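Local coordinates for hypothetical protein RBSTP0775 (Geobacillus stearothermophilus, PDB 1RZ3), which is of unknown function but probably acts as an ATP-dependent kinase of the phosphoribulokinase/uridine kinase family, at residues Y69-G72 and F77-Y80; N73-E78 and I169-N174; Y81-V86 and I173-K178; F134-E139 and D181-T186. All blocks are in the same frame, centred on the assembly; numbering follows the deposited sequence.

Contact 1: residues Y69-G72 and F77-Y80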
# COMPACT_ATOMS: atom_id res chain seq x y z
N TYR A 69 14.86 -4.78 -13.01
CA TYR A 69 15.01 -4.39 -14.41
C TYR A 69 16.10 -5.23 -15.06
O TYR A 69 17.04 -5.65 -14.40
CB TYR A 69 15.39 -2.91 -14.54
CG TYR A 69 14.29 -1.92 -14.22
CD1 TYR A 69 13.09 -1.93 -14.93
CD2 TYR A 69 14.46 -0.97 -13.22
CE1 TYR A 69 12.09 -1.00 -14.66
CE2 TYR A 69 13.47 -0.03 -12.94
CZ TYR A 69 12.29 -0.05 -13.66
OH TYR A 69 11.31 0.87 -13.39
N HIS A 70 15.96 -5.49 -16.36
CA HIS A 70 16.94 -6.27 -17.11
C HIS A 70 17.28 -7.59 -16.43
O HIS A 70 18.44 -7.99 -16.36
CB HIS A 70 18.23 -5.47 -17.30
CG HIS A 70 18.00 -4.11 -17.89
ND1 HIS A 70 17.42 -3.92 -19.12
CD2 HIS A 70 18.27 -2.87 -17.41
CE1 HIS A 70 17.34 -2.63 -19.38
NE2 HIS A 70 17.85 -1.97 -18.35
N THR A 71 16.26 -8.27 -15.92
CA THR A 71 16.43 -9.55 -15.24
C THR A 71 16.27 -10.69 -16.24
O THR A 71 16.60 -11.84 -15.95
CB THR A 71 15.37 -9.75 -14.14
OG1 THR A 71 14.07 -9.78 -14.74
CG2 THR A 71 15.43 -8.61 -13.13
N GLY A 72 15.76 -10.36 -17.42
CA GLY A 72 15.55 -11.36 -18.44
C GLY A 72 14.10 -11.81 -18.46
O GLY A 72 13.63 -12.39 -19.44
N PHE A 77 6.23 -9.50 -14.90
CA PHE A 77 6.71 -10.38 -13.85
C PHE A 77 7.68 -9.66 -12.91
O PHE A 77 7.66 -9.88 -11.70
CB PHE A 77 7.41 -11.59 -14.48
CG PHE A 77 7.78 -12.67 -13.50
CD1 PHE A 77 6.91 -13.72 -13.24
CD2 PHE A 77 9.00 -12.62 -12.83
CE1 PHE A 77 7.25 -14.72 -12.33
CE2 PHE A 77 9.34 -13.62 -11.91
CZ PHE A 77 8.46 -14.67 -11.66
N GLU A 78 8.52 -8.80 -13.48
CA GLU A 78 9.49 -8.04 -12.70
C GLU A 78 8.74 -7.09 -11.76
O GLU A 78 9.07 -6.95 -10.58
CB GLU A 78 10.39 -7.20 -13.62
CG GLU A 78 11.16 -8.00 -14.66
CD GLU A 78 12.16 -7.14 -15.42
OE1 GLU A 78 11.79 -6.03 -15.85
OE2 GLU A 78 13.31 -7.59 -15.60
N TYR A 79 7.73 -6.43 -12.31
CA TYR A 79 6.93 -5.47 -11.57
C TYR A 79 6.08 -6.12 -10.47
O TYR A 79 6.04 -5.64 -9.34
CB TYR A 79 6.05 -4.69 -12.55
CG TYR A 79 5.15 -3.64 -11.93
CD1 TYR A 79 5.60 -2.81 -10.90
CD2 TYR A 79 3.86 -3.43 -12.42
CE1 TYR A 79 4.78 -1.80 -10.38
CE2 TYR A 79 3.04 -2.42 -11.91
CZ TYR A 79 3.51 -1.61 -10.89
OH TYR A 79 2.70 -0.61 -10.41
N TYR A 80 5.42 -7.23 -10.79
CA TYR A 80 4.56 -7.88 -9.81
C TYR A 80 5.27 -8.77 -8.79
O TYR A 80 4.90 -8.77 -7.61
CB TYR A 80 3.48 -8.71 -10.51
CG TYR A 80 2.42 -9.22 -9.56
CD1 TYR A 80 1.40 -8.37 -9.10
CD2 TYR A 80 2.46 -10.52 -9.07
CE1 TYR A 80 0.46 -8.80 -8.18
CE2 TYR A 80 1.52 -10.97 -8.14
CZ TYR A 80 0.53 -10.10 -7.70
OH TYR A 80 -0.39 -10.53 -6.78
O HOH W 1 13.41 -4.98 -17.65
O HOH W 2 13.89 -8.29 -18.46

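Contact 2: residues N73-E78 and I169-N174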
# COMPACT_ATOMS: atom_id res chain seq x y z
N ASN A 73 13.39 -11.53 -17.37
CA ASN A 73 11.99 -11.89 -17.25
C ASN A 73 11.14 -10.83 -17.94
O ASN A 73 11.61 -9.73 -18.20
CB ASN A 73 11.58 -11.99 -15.78
CG ASN A 73 12.34 -13.06 -15.03
OD1 ASN A 73 12.11 -14.26 -15.24
ND2 ASN A 73 13.25 -12.65 -14.16
N GLU A 74 9.89 -11.17 -18.24
CA GLU A 74 9.00 -10.20 -18.85
C GLU A 74 8.79 -9.12 -17.81
O GLU A 74 8.82 -9.39 -16.61
CB GLU A 74 7.67 -10.86 -19.22
CG GLU A 74 7.77 -11.81 -20.41
CD GLU A 74 6.43 -12.40 -20.80
OE1 GLU A 74 5.45 -11.64 -20.94
OE2 GLU A 74 6.35 -13.64 -20.96
N GLU A 75 8.57 -7.89 -18.26
CA GLU A 75 8.40 -6.78 -17.34
C GLU A 75 7.23 -6.89 -16.37
O GLU A 75 7.32 -6.39 -15.24
CB GLU A 75 8.33 -5.46 -18.12
CG GLU A 75 9.64 -5.13 -18.83
CD GLU A 75 9.84 -3.64 -19.02
OE1 GLU A 75 9.76 -2.90 -18.02
OE2 GLU A 75 10.10 -3.21 -20.16
N TRP A 76 6.14 -7.53 -16.78
CA TRP A 76 5.00 -7.67 -15.87
C TRP A 76 5.41 -8.48 -14.65
O TRP A 76 5.00 -8.20 -13.52
CB TRP A 76 3.81 -8.35 -16.56
CG TRP A 76 3.96 -9.85 -16.71
CD1 TRP A 76 4.47 -10.52 -17.79
CD2 TRP A 76 3.61 -10.85 -15.74
NE1 TRP A 76 4.47 -11.87 -17.55
CE2 TRP A 76 3.95 -12.10 -16.30
CE3 TRP A 76 3.06 -10.80 -14.46
CZ2 TRP A 76 3.74 -13.31 -15.62
CZ3 TRP A 76 2.85 -12.01 -13.77
CH2 TRP A 76 3.19 -13.24 -14.36
N PHE A 77 6.23 -9.50 -14.90
CA PHE A 77 6.71 -10.38 -13.85
C PHE A 77 7.68 -9.66 -12.91
O PHE A 77 7.66 -9.88 -11.70
CB PHE A 77 7.41 -11.59 -14.48
CG PHE A 77 7.78 -12.67 -13.50
CD1 PHE A 77 6.91 -13.72 -13.24
CD2 PHE A 77 9.00 -12.62 -12.83
CE1 PHE A 77 7.25 -14.72 -12.33
CE2 PHE A 77 9.34 -13.62 -11.91
CZ PHE A 77 8.46 -14.67 -11.66
N GLU A 78 8.52 -8.80 -13.48
CA GLU A 78 9.49 -8.04 -12.70
C GLU A 78 8.74 -7.09 -11.76
O GLU A 78 9.07 -6.95 -10.58
CB GLU A 78 10.39 -7.20 -13.62
CG GLU A 78 11.16 -8.00 -14.66
CD GLU A 78 12.16 -7.14 -15.42
OE1 GLU A 78 11.79 -6.03 -15.85
OE2 GLU A 78 13.31 -7.59 -15.60
N ILE A 169 4.62 3.41 -25.44
CA ILE A 169 3.36 2.78 -25.08
C ILE A 169 3.52 1.28 -24.88
O ILE A 169 2.98 0.72 -23.93
CB ILE A 169 2.29 3.02 -26.17
CG1 ILE A 169 1.91 4.50 -26.20
CG2 ILE A 169 1.07 2.15 -25.91
CD1 ILE A 169 0.94 4.86 -27.32
N GLN A 170 4.28 0.64 -25.76
CA GLN A 170 4.49 -0.80 -25.66
C GLN A 170 5.13 -1.19 -24.32
O GLN A 170 4.74 -2.18 -23.70
CB GLN A 170 5.36 -1.31 -26.81
CG GLN A 170 5.45 -2.82 -26.87
CD GLN A 170 4.08 -3.47 -27.06
OE1 GLN A 170 3.46 -3.32 -28.11
NE2 GLN A 170 3.62 -4.18 -26.04
N LYS A 171 6.11 -0.40 -23.89
CA LYS A 171 6.79 -0.67 -22.62
C LYS A 171 5.82 -0.54 -21.45
O LYS A 171 5.86 -1.34 -20.52
CB LYS A 171 7.96 0.30 -22.43
CG LYS A 171 9.21 -0.06 -23.21
CD LYS A 171 10.36 0.88 -22.89
CE LYS A 171 10.80 0.78 -21.43
NZ LYS A 171 11.42 -0.54 -21.10
N PHE A 172 4.96 0.47 -21.50
CA PHE A 172 3.98 0.68 -20.44
C PHE A 172 3.06 -0.53 -20.36
O PHE A 172 2.76 -1.03 -19.28
CB PHE A 172 3.15 1.94 -20.72
CG PHE A 172 2.07 2.18 -19.70
CD1 PHE A 172 2.40 2.61 -18.42
CD2 PHE A 172 0.73 1.95 -20.01
CE1 PHE A 172 1.40 2.81 -17.46
CE2 PHE A 172 -0.27 2.15 -19.06
CZ PHE A 172 0.07 2.58 -17.78
N ILE A 173 2.61 -1.00 -21.52
CA ILE A 173 1.73 -2.16 -21.59
C ILE A 173 2.43 -3.39 -21.02
O ILE A 173 1.87 -4.13 -20.20
CB ILE A 173 1.32 -2.46 -23.05
CG1 ILE A 173 0.39 -1.37 -23.56
CG2 ILE A 173 0.67 -3.84 -23.14
CD1 ILE A 173 -0.02 -1.54 -25.00
N ASN A 174 3.66 -3.61 -21.46
CA ASN A 174 4.46 -4.74 -21.03
C ASN A 174 4.62 -4.82 -19.52
O ASN A 174 4.44 -5.89 -18.93
CB ASN A 174 5.85 -4.69 -21.66
CG ASN A 174 5.83 -4.91 -23.15
OD1 ASN A 174 4.78 -5.19 -23.73
ND2 ASN A 174 6.99 -4.79 -23.79
O HOH W 3 9.49 -4.28 -22.41
O HOH W 4 10.09 -0.28 -18.07

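Contact 3: residues Y81-V86 and I173-K178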
# COMPACT_ATOMS: atom_id res chain seq x y z
N TYR A 81 6.27 -9.52 -9.23
CA TYR A 81 6.96 -10.46 -8.34
C TYR A 81 8.34 -10.09 -7.82
O TYR A 81 8.73 -10.53 -6.74
CB TYR A 81 7.06 -11.83 -9.02
CG TYR A 81 5.79 -12.63 -9.00
CD1 TYR A 81 5.25 -13.09 -7.79
CD2 TYR A 81 5.12 -12.94 -10.18
CE1 TYR A 81 4.09 -13.84 -7.76
CE2 TYR A 81 3.95 -13.70 -10.16
CZ TYR A 81 3.44 -14.14 -8.95
OH TYR A 81 2.28 -14.88 -8.91
N LEU A 82 9.08 -9.29 -8.57
CA LEU A 82 10.43 -8.94 -8.15
C LEU A 82 10.63 -7.55 -7.57
O LEU A 82 11.57 -7.34 -6.80
CB LEU A 82 11.40 -9.13 -9.32
CG LEU A 82 11.34 -10.51 -10.00
CD1 LEU A 82 12.41 -10.58 -11.08
CD2 LEU A 82 11.54 -11.61 -8.97
N GLN A 83 9.77 -6.60 -7.93
CA GLN A 83 9.92 -5.23 -7.45
C GLN A 83 9.88 -5.11 -5.92
O GLN A 83 10.52 -4.22 -5.34
CB GLN A 83 8.85 -4.33 -8.08
CG GLN A 83 9.05 -2.86 -7.75
CD GLN A 83 8.63 -1.96 -8.89
OE1 GLN A 83 9.09 -2.13 -10.02
NE2 GLN A 83 7.75 -1.00 -8.61
N TRP A 84 9.12 -5.99 -5.27
CA TRP A 84 9.03 -6.02 -3.81
C TRP A 84 9.50 -7.37 -3.32
O TRP A 84 9.18 -8.40 -3.91
CB TRP A 84 7.57 -5.83 -3.35
CG TRP A 84 7.06 -4.44 -3.48
CD1 TRP A 84 7.16 -3.44 -2.56
CD2 TRP A 84 6.42 -3.88 -4.62
NE1 TRP A 84 6.62 -2.28 -3.06
CE2 TRP A 84 6.16 -2.52 -4.32
CE3 TRP A 84 6.04 -4.38 -5.87
CZ2 TRP A 84 5.53 -1.66 -5.23
CZ3 TRP A 84 5.42 -3.52 -6.78
CH2 TRP A 84 5.17 -2.18 -6.45
N ASP A 85 10.28 -7.38 -2.23
CA ASP A 85 10.74 -8.63 -1.64
C ASP A 85 9.56 -8.98 -0.73
O ASP A 85 9.56 -8.66 0.47
CB ASP A 85 12.00 -8.40 -0.80
CG ASP A 85 12.60 -9.69 -0.31
OD1 ASP A 85 11.84 -10.66 -0.10
OD2 ASP A 85 13.83 -9.73 -0.11
N VAL A 86 8.55 -9.60 -1.32
CA VAL A 86 7.33 -9.96 -0.62
C VAL A 86 7.53 -10.69 0.70
O VAL A 86 6.92 -10.33 1.71
CB VAL A 86 6.41 -10.80 -1.53
CG1 VAL A 86 5.14 -11.17 -0.81
CG2 VAL A 86 6.10 -10.01 -2.80
N ILE A 173 2.61 -1.00 -21.52
CA ILE A 173 1.73 -2.16 -21.59
C ILE A 173 2.43 -3.39 -21.02
O ILE A 173 1.87 -4.13 -20.20
CB ILE A 173 1.32 -2.46 -23.05
CG1 ILE A 173 0.39 -1.37 -23.56
CG2 ILE A 173 0.67 -3.84 -23.14
CD1 ILE A 173 -0.02 -1.54 -25.00
N ASN A 174 3.66 -3.61 -21.46
CA ASN A 174 4.46 -4.74 -21.03
C ASN A 174 4.62 -4.82 -19.52
O ASN A 174 4.44 -5.89 -18.93
CB ASN A 174 5.85 -4.69 -21.66
CG ASN A 174 5.83 -4.91 -23.15
OD1 ASN A 174 4.78 -5.19 -23.73
ND2 ASN A 174 6.99 -4.79 -23.79
N ARG A 175 4.95 -3.70 -18.90
CA ARG A 175 5.18 -3.70 -17.47
C ARG A 175 3.94 -3.45 -16.61
O ARG A 175 3.55 -4.30 -15.82
CB ARG A 175 6.26 -2.67 -17.11
CG ARG A 175 6.82 -2.85 -15.70
CD ARG A 175 7.92 -1.84 -15.40
NE ARG A 175 8.63 -2.19 -14.17
CZ ARG A 175 9.56 -3.13 -14.09
NH1 ARG A 175 9.91 -3.83 -15.16
NH2 ARG A 175 10.13 -3.39 -12.92
N TYR A 176 3.31 -2.30 -16.79
CA TYR A 176 2.15 -1.93 -15.98
C TYR A 176 0.82 -2.60 -16.30
O TYR A 176 0.24 -3.25 -15.43
CB TYR A 176 2.00 -0.41 -16.01
CG TYR A 176 3.18 0.28 -15.38
CD1 TYR A 176 3.30 0.36 -13.99
CD2 TYR A 176 4.23 0.77 -16.16
CE1 TYR A 176 4.44 0.90 -13.40
CE2 TYR A 176 5.37 1.32 -15.58
CZ TYR A 176 5.46 1.38 -14.19
OH TYR A 176 6.59 1.91 -13.60
N TRP A 177 0.35 -2.45 -17.53
CA TRP A 177 -0.92 -3.04 -17.92
C TRP A 177 -1.00 -4.55 -17.68
O TRP A 177 -1.97 -5.04 -17.11
CB TRP A 177 -1.23 -2.70 -19.38
CG TRP A 177 -2.42 -3.42 -19.95
CD1 TRP A 177 -2.45 -4.67 -20.49
CD2 TRP A 177 -3.77 -2.92 -20.01
NE1 TRP A 177 -3.73 -4.99 -20.88
CE2 TRP A 177 -4.55 -3.94 -20.60
CE3 TRP A 177 -4.38 -1.72 -19.63
CZ2 TRP A 177 -5.93 -3.79 -20.81
CZ3 TRP A 177 -5.75 -1.58 -19.84
CH2 TRP A 177 -6.51 -2.61 -20.43
N LYS A 178 0.02 -5.30 -18.11
CA LYS A 178 -0.01 -6.74 -17.92
C LYS A 178 0.06 -7.17 -16.46
O LYS A 178 -0.59 -8.13 -16.06
CB LYS A 178 1.13 -7.40 -18.73
CG LYS A 178 0.89 -7.34 -20.24
CD LYS A 178 2.11 -7.78 -21.05
CE LYS A 178 2.48 -9.23 -20.81
NZ LYS A 178 3.70 -9.61 -21.60
O HOH W 5 8.24 -0.24 -12.19

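Contact 4: residues F134-E139 and D181-T186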
# COMPACT_ATOMS: atom_id res chain seq x y z
N PHE A 134 -0.90 -3.61 -5.50
CA PHE A 134 -0.90 -5.03 -5.20
C PHE A 134 -0.86 -5.32 -3.70
O PHE A 134 -0.16 -6.24 -3.27
CB PHE A 134 0.31 -5.72 -5.86
CG PHE A 134 0.56 -5.30 -7.29
CD1 PHE A 134 -0.46 -5.29 -8.23
CD2 PHE A 134 1.85 -4.93 -7.71
CE1 PHE A 134 -0.22 -4.94 -9.56
CE2 PHE A 134 2.10 -4.57 -9.04
CZ PHE A 134 1.06 -4.57 -9.97
N LEU A 135 -1.60 -4.56 -2.90
CA LEU A 135 -1.60 -4.76 -1.46
C LEU A 135 -2.29 -6.04 -1.01
O LEU A 135 -1.97 -6.58 0.05
CB LEU A 135 -2.30 -3.60 -0.75
CG LEU A 135 -1.64 -2.22 -0.68
CD1 LEU A 135 -2.46 -1.35 0.29
CD2 LEU A 135 -0.20 -2.34 -0.18
N GLN A 136 -3.24 -6.51 -1.80
CA GLN A 136 -3.99 -7.70 -1.43
C GLN A 136 -3.44 -9.03 -1.91
O GLN A 136 -4.18 -9.99 -2.08
CB GLN A 136 -5.45 -7.53 -1.85
CG GLN A 136 -6.10 -6.36 -1.13
CD GLN A 136 -7.54 -6.15 -1.52
OE1 GLN A 136 -7.85 -5.53 -2.54
NE2 GLN A 136 -8.44 -6.68 -0.71
N ARG A 137 -2.13 -9.10 -2.12
CA ARG A 137 -1.55 -10.37 -2.52
C ARG A 137 -1.72 -11.27 -1.28
O ARG A 137 -1.71 -10.79 -0.14
CB ARG A 137 -0.08 -10.21 -2.94
CG ARG A 137 0.81 -9.45 -1.99
CD ARG A 137 2.25 -9.41 -2.52
NE ARG A 137 2.53 -8.31 -3.44
CZ ARG A 137 3.02 -8.46 -4.67
NH1 ARG A 137 3.28 -9.67 -5.15
NH2 ARG A 137 3.30 -7.39 -5.41
N LYS A 138 -1.89 -12.56 -1.51
CA LYS A 138 -2.13 -13.53 -0.44
C LYS A 138 -1.26 -13.46 0.80
O LYS A 138 -1.74 -13.70 1.91
CB LYS A 138 -2.07 -14.95 -1.01
CG LYS A 138 -0.73 -15.32 -1.61
CD LYS A 138 -0.75 -16.75 -2.16
CE LYS A 138 0.59 -17.13 -2.78
NZ LYS A 138 1.00 -16.21 -3.88
N GLU A 139 0.01 -13.13 0.63
CA GLU A 139 0.94 -13.05 1.74
C GLU A 139 0.66 -11.92 2.74
O GLU A 139 0.89 -12.08 3.94
CB GLU A 139 2.37 -12.89 1.22
CG GLU A 139 2.91 -14.06 0.38
CD GLU A 139 2.33 -14.15 -1.03
OE1 GLU A 139 1.80 -13.14 -1.55
OE2 GLU A 139 2.42 -15.24 -1.63
N ASP A 181 -3.35 -6.48 -15.00
CA ASP A 181 -4.32 -7.48 -15.44
C ASP A 181 -4.10 -8.78 -14.67
O ASP A 181 -5.06 -9.46 -14.31
CB ASP A 181 -4.19 -7.75 -16.95
CG ASP A 181 -4.65 -6.57 -17.79
OD1 ASP A 181 -5.30 -5.65 -17.24
OD2 ASP A 181 -4.37 -6.58 -19.01
N TYR A 182 -2.84 -9.12 -14.44
CA TYR A 182 -2.49 -10.34 -13.71
C TYR A 182 -3.06 -10.26 -12.29
O TYR A 182 -3.67 -11.21 -11.79
CB TYR A 182 -0.97 -10.50 -13.63
CG TYR A 182 -0.52 -11.77 -12.95
CD1 TYR A 182 -0.60 -13.01 -13.60
CD2 TYR A 182 -0.05 -11.75 -11.63
CE1 TYR A 182 -0.21 -14.19 -12.97
CE2 TYR A 182 0.34 -12.92 -10.99
CZ TYR A 182 0.25 -14.14 -11.66
OH TYR A 182 0.64 -15.30 -11.04
N TYR A 183 -2.85 -9.12 -11.65
CA TYR A 183 -3.32 -8.91 -10.28
C TYR A 183 -4.84 -9.02 -10.20
O TYR A 183 -5.39 -9.75 -9.37
CB TYR A 183 -2.87 -7.53 -9.80
CG TYR A 183 -3.30 -7.18 -8.39
CD1 TYR A 183 -3.02 -8.03 -7.32
CD2 TYR A 183 -3.94 -5.97 -8.11
CE1 TYR A 183 -3.37 -7.69 -6.01
CE2 TYR A 183 -4.29 -5.62 -6.81
CZ TYR A 183 -4.00 -6.48 -5.76
OH TYR A 183 -4.33 -6.15 -4.47
N LEU A 184 -5.52 -8.28 -11.08
CA LEU A 184 -6.98 -8.28 -11.12
C LEU A 184 -7.58 -9.66 -11.33
O LEU A 184 -8.58 -10.01 -10.72
CB LEU A 184 -7.47 -7.34 -12.22
CG LEU A 184 -7.25 -5.84 -11.98
CD1 LEU A 184 -7.52 -5.06 -13.26
CD2 LEU A 184 -8.15 -5.36 -10.85
N GLU A 185 -6.95 -10.46 -12.19
CA GLU A 185 -7.45 -11.79 -12.48
C GLU A 185 -7.10 -12.83 -11.42
O GLU A 185 -7.93 -13.69 -11.11
CB GLU A 185 -6.92 -12.26 -13.84
CG GLU A 185 -7.34 -13.68 -14.20
CD GLU A 185 -6.89 -14.08 -15.59
OE1 GLU A 185 -5.66 -14.11 -15.83
OE2 GLU A 185 -7.76 -14.37 -16.43
N THR A 186 -5.90 -12.76 -10.88
CA THR A 186 -5.47 -13.73 -9.88
C THR A 186 -5.94 -13.44 -8.46
O THR A 186 -6.33 -14.36 -7.74
CB THR A 186 -3.93 -13.90 -9.88
OG1 THR A 186 -3.31 -12.67 -9.49
CG2 THR A 186 -3.43 -14.27 -11.27

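Contact 1: residues Y69-G72 and F77-Y80
Glu78 reaches out of helix 75-82 with its chain extended beyond CG and sets its carboxylate against the backbone of Tyr69-Gly72. It is buried, and it supplies most of the surface closed off here. Thr71 and Glu78 approach from opposite directions. The backbone N of Thr71 donates to Glu78 OE2 at 3.0 Å, with an N-H...O angle of 159°, and meets that oxygen nearly in line with its C-O bond. Thr71 OG1 donates to the same oxygen. The modelled length between Thr71 OG1 and Glu78 OE2, 2.5 Å, is very short and its exact value is doubtful. The threonine hydroxyl lies between its own backbone N and carbonyl carbon (chi1 63°), which brings it to the same side as the N-H. The contact thus folds the loop between helices 65-68 and 75-82 back onto the second helix, in a domain of the P-loop NTPase clan, consistent with the uridine kinase family. Two waters extend the grip. One accepts from His70 N and donates to Glu78 OE1 at 2.6 Å. The other accepts from Gly72 N and donates to Glu78 OE2 at 3.0 Å. Tyr69 adds its backbone: its CA lies 3.9 Å from Glu78 OE1, while its CB points away from the helix. Glu78 OE1 also forms a salt bridge with Arg175 of helix 169-187.

Contact 2: residues N73-E78 and I169-N174
Glu75 OE2 is held by two donors, Lys171 NZ and a water. Lys171 NZ forms a salt bridge and hydrogen bond to it at 3.1 Å, using the syn lone pair. The water donates to Glu75 OE2 at 2.6 Å and accepts from Asn174 ND2 at 2.9 Å. The lysine bends at chi3 and chi4 (64° and 67°), which curls its ammonium group back toward the glutamate. The other oxygen, Glu75 OE1, pairs with Arg175 and takes a bond from a second water, which Lys171 NZ reaches weakly. Gln170 NE2 donates to Asn174 OD1 at 2.8 Å; this is likely to help set which way the Asn174 amide faces, with its ND2 left for the water. Beside the charged pair the two helices come close, with Trp76 CB 3.5 Å from the backbone O of Asn174, and the indole leads away from helix 169-187. An alanine in place of Glu75 would probably leave Lys171 without its carboxylate partner and Arg175 with one salt bridge fewer. The arrangement is a partly exposed interhelical salt bridge, joining the first turn of helix 75-82 to helix 169-187 in an alpha/beta fold of the P-loop NTPase clan.

Contact 3: residues Y81-V86 and I173-K178
The turn that follows helix 75-82 meets a wider, pi-type turn of helix 169-187 through one pair of buried side chains, Gln83 and Arg175. The contact is small, 54 Å² in all. Arg175 NH2 donates to Gln83 OE1 at 3.3 Å. The bond is nearly straight, 168° at the hydrogen, but weak because it is long. The oxygen arrives at the edge of the guanidinium group, and the amide and guanidinium planes are nearly coplanar, 24° apart. Arg175 runs extended from CG to NE, which carries the charged end across to the glutamine. Gln83 bends at chi2 (146°), which brings its amide round to Arg175, and its CG lies over one face of the Trp84 ring. A water sits at the same guanidinium edge. It accepts from Arg175 NE at 2.8 Å, donates to Gln83 OE1 at 3.0 Å, and is bonded to Tyr176 OH at 3.1 Å. Gln83 OE1 therefore receives two donors. The stronger partner of Arg175 NH2 is the backbone O of Arg68, and Arg175 NH1 forms salt bridges with Glu75 and Glu78. These two carboxylates probably balance the buried positive charge. In the helix backbone, Lys178 N bonds to Ile173 O at 3.0 Å, five residues back, the pattern that defines a pi-helical turn.

Contact 4: residues F134-E139 and D181-T186
Phe134 and Tyr183 form the tight part of this contact, a T-shaped pair. The edge of the Phe134 ring points at the face of Tyr183, with centroids 5.1 Å apart and planes at 74°. Phe134 CD1 comes within 3.4 Å of Tyr183 CG, near the rim of that face. Phe134 CA also sits over the ring, 3.8 Å from its centroid, as a CH-pi contact. With CG anti to the backbone N (chi1 -180°), the Tyr183 ring reaches out from the helix, turns one face to Phe134 and carries its hydroxyl to the turn. There Gln136 N donates to Tyr183 OH at 2.9 Å, with an N-H...O angle of 147°. Tyr183 OH is also hydrogen-bonded to Asp28 OD2, and Asp28 OD1 to Leu135 N. A phenylalanine in place of Tyr183 lacks the hydroxyl and would probably leave Gln136 N and Asp28 OD2 without their shared partner. The outer side is looser. The exposed Lys138 side chain pairs with its neighbour Glu139 in a salt bridge whose hydrogen bond is weak. The backbone N of Lys138 is hydrogen-bonded to Glu187 at the end of helix 169-187. On the helix, exposed Thr186 turns its OG1 back to Tyr182 O at 2.7 Å. The whole joins a type I beta turn, Phe134 to Arg137, after strand 127-132 of the parallel sheet to helix 169-187, as part of a P-loop NTPase-type alpha/beta core.

In the fold
Contacts 1, 2 and 3 lie close together, their centres 7 to 8 Å apart. Arg175 of contact 3 connects them: its NH1 is 3.0 Å from Glu78 OE1 of contact 1 and also forms a salt bridge with Glu75 OE1 of contact 2. Contacts 2 and 3 are tied again by the salt bridge of Glu74 OE1 and Lys178 NZ, 2.8 Å. Contact 4 lies further along helix 169-187, its centre about 11 Å from that of contact 3. Tyr81 OH and Tyr182 OH, 2.7 Å apart, bridge these two. All four lie away from the calcium ligand Asp124. Leu135 lies near the probable Walker A residues without touching them; Tyr79 of contact 1 packs on Ser31 within that loop.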